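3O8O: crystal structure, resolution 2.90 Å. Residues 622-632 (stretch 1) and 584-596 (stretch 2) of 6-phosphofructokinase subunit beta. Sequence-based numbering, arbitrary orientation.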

# COMPACT_ATOMS: atom_id res chain seq x y z
N LYS B 622 19.52 -16.78 8.23
CA LYS B 622 19.66 -15.52 8.95
C LYS B 622 18.33 -14.80 9.13
O LYS B 622 17.46 -14.88 8.27
CB LYS B 622 20.63 -14.58 8.21
CG LYS B 622 22.02 -15.13 7.96
N LEU B 623 18.20 -14.07 10.24
CA LEU B 623 16.98 -13.34 10.55
C LEU B 623 17.24 -11.85 10.71
O LEU B 623 18.25 -11.43 11.27
CB LEU B 623 16.35 -13.82 11.86
CG LEU B 623 15.88 -15.25 12.00
CD1 LEU B 623 15.26 -15.43 13.36
CD2 LEU B 623 14.85 -15.54 10.92
N ILE B 624 16.30 -11.06 10.23
CA ILE B 624 16.38 -9.63 10.34
C ILE B 624 15.05 -9.29 10.99
O ILE B 624 14.01 -9.47 10.36
CB ILE B 624 16.45 -8.94 8.96
CG1 ILE B 624 17.76 -9.28 8.25
CG2 ILE B 624 16.34 -7.45 9.11
CD1 ILE B 624 17.80 -8.77 6.85
N LEU B 625 15.07 -8.88 12.26
CA LEU B 625 13.83 -8.52 12.93
C LEU B 625 13.62 -7.06 12.68
O LEU B 625 14.52 -6.25 12.83
CB LEU B 625 13.89 -8.80 14.44
CG LEU B 625 14.21 -10.24 14.87
CD1 LEU B 625 13.67 -10.43 16.28
CD2 LEU B 625 13.60 -11.28 13.92
N LYS B 626 12.42 -6.71 12.30
CA LYS B 626 12.15 -5.34 12.02
C LYS B 626 10.85 -4.86 12.64
O LYS B 626 9.77 -5.30 12.26
CB LYS B 626 12.14 -5.14 10.50
CG LYS B 626 11.85 -3.73 10.00
CD LYS B 626 10.42 -3.60 9.59
CE LYS B 626 10.09 -2.20 9.14
NZ LYS B 626 8.67 -2.09 8.65
N SER B 627 10.96 -3.99 13.64
CA SER B 627 9.79 -3.41 14.24
C SER B 627 9.12 -2.67 13.08
O SER B 627 9.80 -1.98 12.32
CB SER B 627 10.18 -2.39 15.31
OG SER B 627 10.52 -3.00 16.55
N THR B 628 7.80 -2.80 12.94
CA THR B 628 7.09 -2.11 11.87
C THR B 628 7.37 -0.61 11.82
O THR B 628 7.63 -0.06 10.75
CB THR B 628 5.59 -2.29 12.02
OG1 THR B 628 5.29 -3.68 12.14
CG2 THR B 628 4.87 -1.72 10.83
N ASN B 629 7.33 0.06 12.97
CA ASN B 629 7.56 1.50 12.99
C ASN B 629 9.00 1.85 12.77
O ASN B 629 9.38 3.02 12.82
CB ASN B 629 7.05 2.11 14.29
CG ASN B 629 5.53 2.19 14.32
OD1 ASN B 629 4.85 1.58 13.47
ND2 ASN B 629 4.99 2.93 15.29
N ALA B 630 9.81 0.83 12.51
CA ALA B 630 11.21 1.11 12.20
C ALA B 630 11.29 1.83 10.84
O ALA B 630 12.28 2.45 10.53
CB ALA B 630 11.99 -0.16 12.18
N SER B 631 10.23 1.72 10.03
CA SER B 631 10.16 2.40 8.74
C SER B 631 8.77 2.40 8.13
O SER B 631 8.19 1.33 7.92
CB SER B 631 11.10 1.80 7.73
OG SER B 631 10.84 2.39 6.46
N LYS B 632 8.25 3.59 7.80
CA LYS B 632 6.93 3.66 7.19
C LYS B 632 7.05 3.45 5.72
O LYS B 632 6.08 3.13 5.07
CB LYS B 632 6.23 5.00 7.42
CG LYS B 632 5.59 5.20 8.82
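Stretch 2, residues 584-596: GAQVSYVPEEGIS

Parallel β-strands pair by a simple rule: a residue on one strand uses both its N-H and its C=O to grip two residues, on either side of the one it is paired with, on the neighboring strand. Stretch 2 of this phosphofructokinase subunit lays its short strand, Val587 to Tyr589, beside strand 622–627 in this way, the two running in the same direction with only 10° between their axes. Leu625 is the gripping residue. Leu625 N donates to Val587 O (2.9 Å), and Leu625 O accepts from Tyr589 N (2.7 Å). Tyr589 then answers in kind, its O receiving Ser627 N at 2.9 Å, so the ladder alternates donor and acceptor without a gap. At its start the pairing loosens: Leu623 O is shared by Gln586 N (3.1 Å) and Val587 N (3.3 Å), both weak bonds.

Side chains follow the register. Ile624, Val587, Lys626 and Tyr589 occupy one face, where Ile624 CG2 lies 3.8 Å from Tyr589 CE1; Leu625 and Ser588 occupy the other. Lys626 turns its end away, and its NZ donates to Thr628 O (3.1 Å) within its own stretch.

Beyond the strands, chain packing replaces the ladder. Ala630 CA sits 3.7 Å from Pro591 CA, while Ala630 O meets Gly594 CA at 3.2 Å in a CA-H...O contact. Val590 O is satisfied locally, accepting from Glu593 N (3.0 Å) and Gly594 N (2.8 Å).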

# COMPACT_ATOMS: atom_id res chain seq x y z
N GLY B 584 19.38 -14.64 18.50
CA GLY B 584 20.60 -14.37 17.77
C GLY B 584 20.36 -13.75 16.41
O GLY B 584 21.05 -14.06 15.46
N ALA B 585 19.38 -12.86 16.32
CA ALA B 585 19.08 -12.23 15.04
C ALA B 585 20.33 -11.50 14.56
O ALA B 585 21.05 -10.89 15.34
CB ALA B 585 17.92 -11.24 15.18
N GLN B 586 20.58 -11.59 13.27
CA GLN B 586 21.74 -10.97 12.69
C GLN B 586 21.53 -9.47 12.70
O GLN B 586 22.37 -8.71 13.17
CB GLN B 586 21.92 -11.49 11.27
CG GLN B 586 23.13 -10.95 10.55
CD GLN B 586 24.42 -11.23 11.29
OE1 GLN B 586 24.76 -10.55 12.27
NE2 GLN B 586 25.14 -12.24 10.82
N VAL B 587 20.38 -9.06 12.18
CA VAL B 587 20.05 -7.65 12.14
C VAL B 587 18.71 -7.41 12.82
O VAL B 587 17.89 -8.32 12.89
CB VAL B 587 19.92 -7.16 10.69
CG1 VAL B 587 19.82 -5.63 10.66
CG2 VAL B 587 21.07 -7.65 9.87
N SER B 588 18.52 -6.21 13.34
CA SER B 588 17.26 -5.83 13.95
C SER B 588 17.06 -4.31 13.75
O SER B 588 17.95 -3.50 14.04
CB SER B 588 17.26 -6.21 15.42
OG SER B 588 17.95 -5.24 16.18
N TYR B 589 15.91 -3.93 13.21
CA TYR B 589 15.63 -2.53 12.98
C TYR B 589 14.55 -2.07 13.96
O TYR B 589 13.53 -2.76 14.12
CB TYR B 589 15.16 -2.32 11.54
CG TYR B 589 16.22 -2.60 10.50
CD1 TYR B 589 15.95 -3.44 9.42
CD2 TYR B 589 17.49 -2.05 10.60
CE1 TYR B 589 16.93 -3.72 8.47
CE2 TYR B 589 18.47 -2.32 9.66
CZ TYR B 589 18.19 -3.15 8.60
OH TYR B 589 19.15 -3.41 7.65
N VAL B 590 14.75 -0.92 14.61
CA VAL B 590 13.79 -0.41 15.58
C VAL B 590 13.29 0.99 15.29
O VAL B 590 13.96 1.76 14.63
CB VAL B 590 14.36 -0.44 16.96
CG1 VAL B 590 14.41 -1.90 17.44
CG2 VAL B 590 15.76 0.19 16.96
N PRO B 591 12.11 1.34 15.82
CA PRO B 591 11.54 2.67 15.58
C PRO B 591 12.44 3.80 15.97
O PRO B 591 12.55 4.79 15.27
CB PRO B 591 10.25 2.66 16.41
CG PRO B 591 9.93 1.19 16.58
CD PRO B 591 11.30 0.58 16.79
N GLU B 592 13.10 3.65 17.11
CA GLU B 592 13.97 4.70 17.60
C GLU B 592 15.17 5.00 16.69
O GLU B 592 15.70 6.09 16.72
CB GLU B 592 14.42 4.34 19.00
CG GLU B 592 13.24 4.02 19.93
CD GLU B 592 13.00 2.52 20.12
OE1 GLU B 592 13.38 1.74 19.21
OE2 GLU B 592 12.44 2.12 21.17
N GLU B 593 15.56 4.03 15.86
CA GLU B 593 16.69 4.21 14.97
C GLU B 593 16.33 4.40 13.52
O GLU B 593 16.97 5.18 12.81
CB GLU B 593 17.63 3.03 15.04
CG GLU B 593 18.52 3.02 16.23
CD GLU B 593 19.52 1.89 16.14
OE1 GLU B 593 20.09 1.72 15.04
OE2 GLU B 593 19.73 1.17 17.14
N GLY B 594 15.32 3.67 13.06
CA GLY B 594 14.90 3.79 11.67
C GLY B 594 15.73 2.87 10.80
O GLY B 594 16.49 2.03 11.30
N ILE B 595 15.58 2.98 9.49
CA ILE B 595 16.37 2.14 8.61
C ILE B 595 16.92 3.08 7.55
O ILE B 595 16.24 3.42 6.59
CB ILE B 595 15.52 1.05 7.90
CG1 ILE B 595 14.77 0.18 8.91
CG2 ILE B 595 16.42 0.19 7.07
CD1 ILE B 595 13.88 -0.84 8.24
N SER B 596 18.15 3.53 7.73
CA SER B 596 18.74 4.43 6.76
C SER B 596 19.21 3.59 5.60
O SER B 596 19.74 2.49 5.81
CB SER B 596 19.93 5.14 7.36
OG SER B 596 21.01 4.25 7.46